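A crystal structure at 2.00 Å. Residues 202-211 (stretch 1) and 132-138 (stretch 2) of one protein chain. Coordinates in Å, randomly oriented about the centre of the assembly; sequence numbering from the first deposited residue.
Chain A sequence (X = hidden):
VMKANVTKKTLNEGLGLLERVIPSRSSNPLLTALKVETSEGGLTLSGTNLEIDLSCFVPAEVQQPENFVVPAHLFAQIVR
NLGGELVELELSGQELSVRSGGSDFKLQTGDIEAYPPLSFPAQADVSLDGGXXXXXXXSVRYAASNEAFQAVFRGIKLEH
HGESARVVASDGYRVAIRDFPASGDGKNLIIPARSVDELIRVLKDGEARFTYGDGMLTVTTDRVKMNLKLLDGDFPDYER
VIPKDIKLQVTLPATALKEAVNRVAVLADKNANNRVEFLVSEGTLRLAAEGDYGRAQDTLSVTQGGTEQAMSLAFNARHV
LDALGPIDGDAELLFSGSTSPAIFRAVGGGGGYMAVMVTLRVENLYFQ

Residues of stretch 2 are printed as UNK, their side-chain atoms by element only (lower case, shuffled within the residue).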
# COMPACT_ATOMS: atom_id res chain seq x y z
N VAL A 202 -5.11 17.24 -10.59
CA VAL A 202 -5.58 18.58 -10.15
C VAL A 202 -6.98 18.99 -10.63
O VAL A 202 -7.60 19.87 -10.03
CB VAL A 202 -4.58 19.71 -10.50
CG1 VAL A 202 -3.20 19.43 -9.92
CG2 VAL A 202 -4.50 19.94 -11.99
N LEU A 203 -7.48 18.40 -11.71
CA LEU A 203 -8.78 18.80 -12.24
C LEU A 203 -9.90 18.37 -11.29
O LEU A 203 -9.87 17.27 -10.76
CB LEU A 203 -9.02 18.19 -13.63
CG LEU A 203 -8.22 18.81 -14.78
CD1 LEU A 203 -8.19 17.89 -15.99
CD2 LEU A 203 -8.79 20.18 -15.13
N LYS A 204 -10.87 19.24 -11.07
CA LYS A 204 -12.07 18.90 -10.30
C LYS A 204 -13.31 19.33 -11.08
O LYS A 204 -13.19 19.99 -12.11
CB LYS A 204 -12.03 19.58 -8.93
CG LYS A 204 -10.98 19.01 -7.97
CD LYS A 204 -11.38 17.66 -7.39
CE LYS A 204 -10.18 16.89 -6.86
NZ LYS A 204 -9.24 16.46 -7.94
N ASP A 205 -14.48 18.92 -10.62
CA ASP A 205 -15.74 19.40 -11.21
C ASP A 205 -15.78 20.92 -11.20
O ASP A 205 -15.34 21.57 -10.24
CB ASP A 205 -16.96 18.85 -10.44
CG ASP A 205 -17.25 17.40 -10.75
OD1 ASP A 205 -16.70 16.86 -11.74
OD2 ASP A 205 -18.05 16.79 -10.02
N GLY A 206 -16.32 21.50 -12.26
CA GLY A 206 -16.36 22.95 -12.41
C GLY A 206 -15.53 23.36 -13.61
O GLY A 206 -14.96 22.51 -14.29
N GLU A 207 -15.45 24.65 -13.85
CA GLU A 207 -14.85 25.18 -15.06
C GLU A 207 -13.31 25.08 -15.07
O GLU A 207 -12.65 25.41 -14.09
CB GLU A 207 -15.27 26.63 -15.25
CG GLU A 207 -14.79 27.26 -16.54
CD GLU A 207 -15.33 28.66 -16.74
OE1 GLU A 207 -16.49 28.90 -16.33
OE2 GLU A 207 -14.61 29.52 -17.32
N ALA A 208 -12.77 24.63 -16.20
CA ALA A 208 -11.35 24.65 -16.46
C ALA A 208 -11.10 25.51 -17.70
O ALA A 208 -11.70 25.27 -18.75
CB ALA A 208 -10.85 23.24 -16.69
N ARG A 209 -10.22 26.49 -17.58
CA ARG A 209 -9.94 27.44 -18.67
C ARG A 209 -8.58 27.16 -19.30
O ARG A 209 -7.60 26.96 -18.59
CB ARG A 209 -9.96 28.87 -18.14
CG ARG A 209 -11.36 29.44 -17.95
CD ARG A 209 -11.41 30.73 -17.12
NE ARG A 209 -10.77 30.65 -15.81
CZ ARG A 209 -11.28 30.08 -14.71
NH1 ARG A 209 -12.48 29.51 -14.72
NH2 ARG A 209 -10.57 30.09 -13.58
N PHE A 210 -8.52 27.18 -20.63
CA PHE A 210 -7.26 27.00 -21.37
C PHE A 210 -6.76 28.35 -21.87
O PHE A 210 -7.53 29.13 -22.44
CB PHE A 210 -7.46 26.12 -22.61
CG PHE A 210 -7.68 24.66 -22.33
CD1 PHE A 210 -7.81 24.15 -21.05
CD2 PHE A 210 -7.77 23.77 -23.41
CE1 PHE A 210 -8.02 22.80 -20.85
CE2 PHE A 210 -7.98 22.42 -23.21
CZ PHE A 210 -8.09 21.93 -21.92
N THR A 211 -5.47 28.61 -21.67
CA THR A 211 -4.79 29.73 -22.31
C THR A 211 -3.73 29.13 -23.22
O THR A 211 -2.81 28.47 -22.74
CB THR A 211 -4.10 30.64 -21.28
OG1 THR A 211 -5.04 31.05 -20.28
CG2 THR A 211 -3.49 31.86 -21.97
N UNK A 132 -15.40 16.57 -16.52
CA UNK A 132 -15.63 15.87 -17.78
C UNK A 132 -14.28 15.60 -18.44
O UNK A 132 -14.01 14.50 -18.90
o UNK A 132 -18.33 14.64 -19.08
o UNK A 132 -20.03 15.72 -18.20
c UNK A 132 -18.83 15.65 -18.54
c UNK A 132 -16.51 16.70 -18.72
c UNK A 132 -17.96 16.87 -18.27
N UNK A 133 -13.44 16.63 -18.47
CA UNK A 133 -12.13 16.50 -19.11
C UNK A 133 -11.25 15.46 -18.40
O UNK A 133 -10.59 14.67 -19.05
c UNK A 133 -10.16 17.48 -21.25
c UNK A 133 -10.04 17.87 -19.78
c UNK A 133 -9.42 19.25 -19.65
c UNK A 133 -11.43 17.86 -19.14
N UNK A 134 -11.25 15.48 -17.07
CA UNK A 134 -10.48 14.53 -16.28
C UNK A 134 -10.91 13.08 -16.51
O UNK A 134 -10.07 12.20 -16.69
o UNK A 134 -9.77 13.99 -14.04
c UNK A 134 -10.61 14.85 -14.80
N UNK A 135 -12.21 12.82 -16.49
CA UNK A 135 -12.70 11.45 -16.72
C UNK A 135 -12.41 11.01 -18.17
O UNK A 135 -12.06 9.87 -18.40
c UNK A 135 -14.17 11.29 -16.28
c UNK A 135 -16.69 13.10 -14.16
n UNK A 135 -16.93 14.17 -13.40
c UNK A 135 -15.76 10.78 -14.31
n UNK A 135 -16.09 12.03 -13.62
n UNK A 135 -17.05 13.11 -15.43
c UNK A 135 -14.33 10.80 -14.83
N UNK A 136 -12.48 11.93 -19.14
CA UNK A 136 -12.09 11.62 -20.52
C UNK A 136 -10.61 11.26 -20.60
O UNK A 136 -10.25 10.23 -21.16
c UNK A 136 -12.43 12.76 -21.47
N UNK A 137 -9.75 12.10 -20.02
CA UNK A 137 -8.32 11.80 -19.92
C UNK A 137 -8.05 10.42 -19.32
O UNK A 137 -7.26 9.65 -19.86
c UNK A 137 -7.02 14.17 -21.14
c UNK A 137 -6.67 15.37 -21.75
c UNK A 137 -7.23 14.11 -19.77
c UNK A 137 -7.04 15.27 -19.02
c UNK A 137 -6.69 16.46 -19.62
c UNK A 137 -7.57 12.83 -19.06
c UNK A 137 -6.51 16.52 -20.99
N UNK A 138 -8.70 10.13 -18.20
CA UNK A 138 -8.49 8.87 -17.48
C UNK A 138 -8.95 7.65 -18.28
O UNK A 138 -8.44 6.56 -18.08
c UNK A 138 -9.24 8.88 -16.14
o UNK A 138 -8.65 9.78 -15.25
O HOH W 1 -9.47 14.85 -11.57

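Position 132 carries three carbons in a row, the third bearing two oxygens: a carboxylate on a two-carbon arm. Its CA-to-CB bond points sideways, and the side chain makes no contact with stretch 1. This is Glu132, and its backbone O accepts a helical hydrogen bond from the N of position 136.

Position 133 has four carbons, forked at the second, and no polar atom. Its CA-to-CB bond points toward stretch 1, and one tip of the fork lies 3.8 Å from Phe210 CZ, near the plane of the ring and at its edge. The same tip is 4.1 Å from Leu203 CD1. The residue is Leu133, the tip is CD2, and with chi1 t and chi2 p it reaches two apolar partners with a single methyl.

At position 134 there is one carbon, then one oxygen. The carbon, CB, packs 3.9 Å from Leu203 CB, and the oxygen donates to a water. Such a short side chain ending in a hydroxyl is Ser134, with OG 2.6 Å from the oxygen of water 1. The same water donates to Leu203 O, 2.6 Å from the water oxygen, so it links OG to a backbone carbonyl of stretch 1. The small residue sits where the backbones come nearest, with Leu203 CA and Ser134 CA 6.1 Å apart.

Position 135 shows three carbons, a nitrogen, then a carbon with two more nitrogens, a guanidinium. Although CA-to-CB points sideways, the end comes nearer, and one terminal nitrogen stands 3.2 Å from Asp205 OD1. This is Arg135; its NH2 makes the salt bridge, with OD1 at the guanidinium edge near its plane.

Position 136 has a single carbon, out of reach of stretch 1: Ala136, which is buried.

Position 137 holds one carbon and a ring of six carbons, without a hydroxyl. Leu203 CD1 approaches a ring carbon at 4.2 Å, near the ring plane. This is Phe137, and the carbon is CD2.

Position 138 again has one carbon and one oxygen, but its side chain is out of reach of stretch 1. It is Ser138, whose N donates to Ser134 O at 2.9 Å.

Leu203 sets its side chain among Leu133, Ser134 and Phe137, residues whose CA-to-CB bonds all point toward stretch 1, while Phe210 extends the apolar patch from the strand. Polar links accompany this packing: the water joins Ser134 to the Leu203 backbone, and Arg135 meets Asp205 at the exposed margin. No direct hydrogen bond crosses; 273 Å² is buried.

Stretch 2 132-138: ELSRAFS
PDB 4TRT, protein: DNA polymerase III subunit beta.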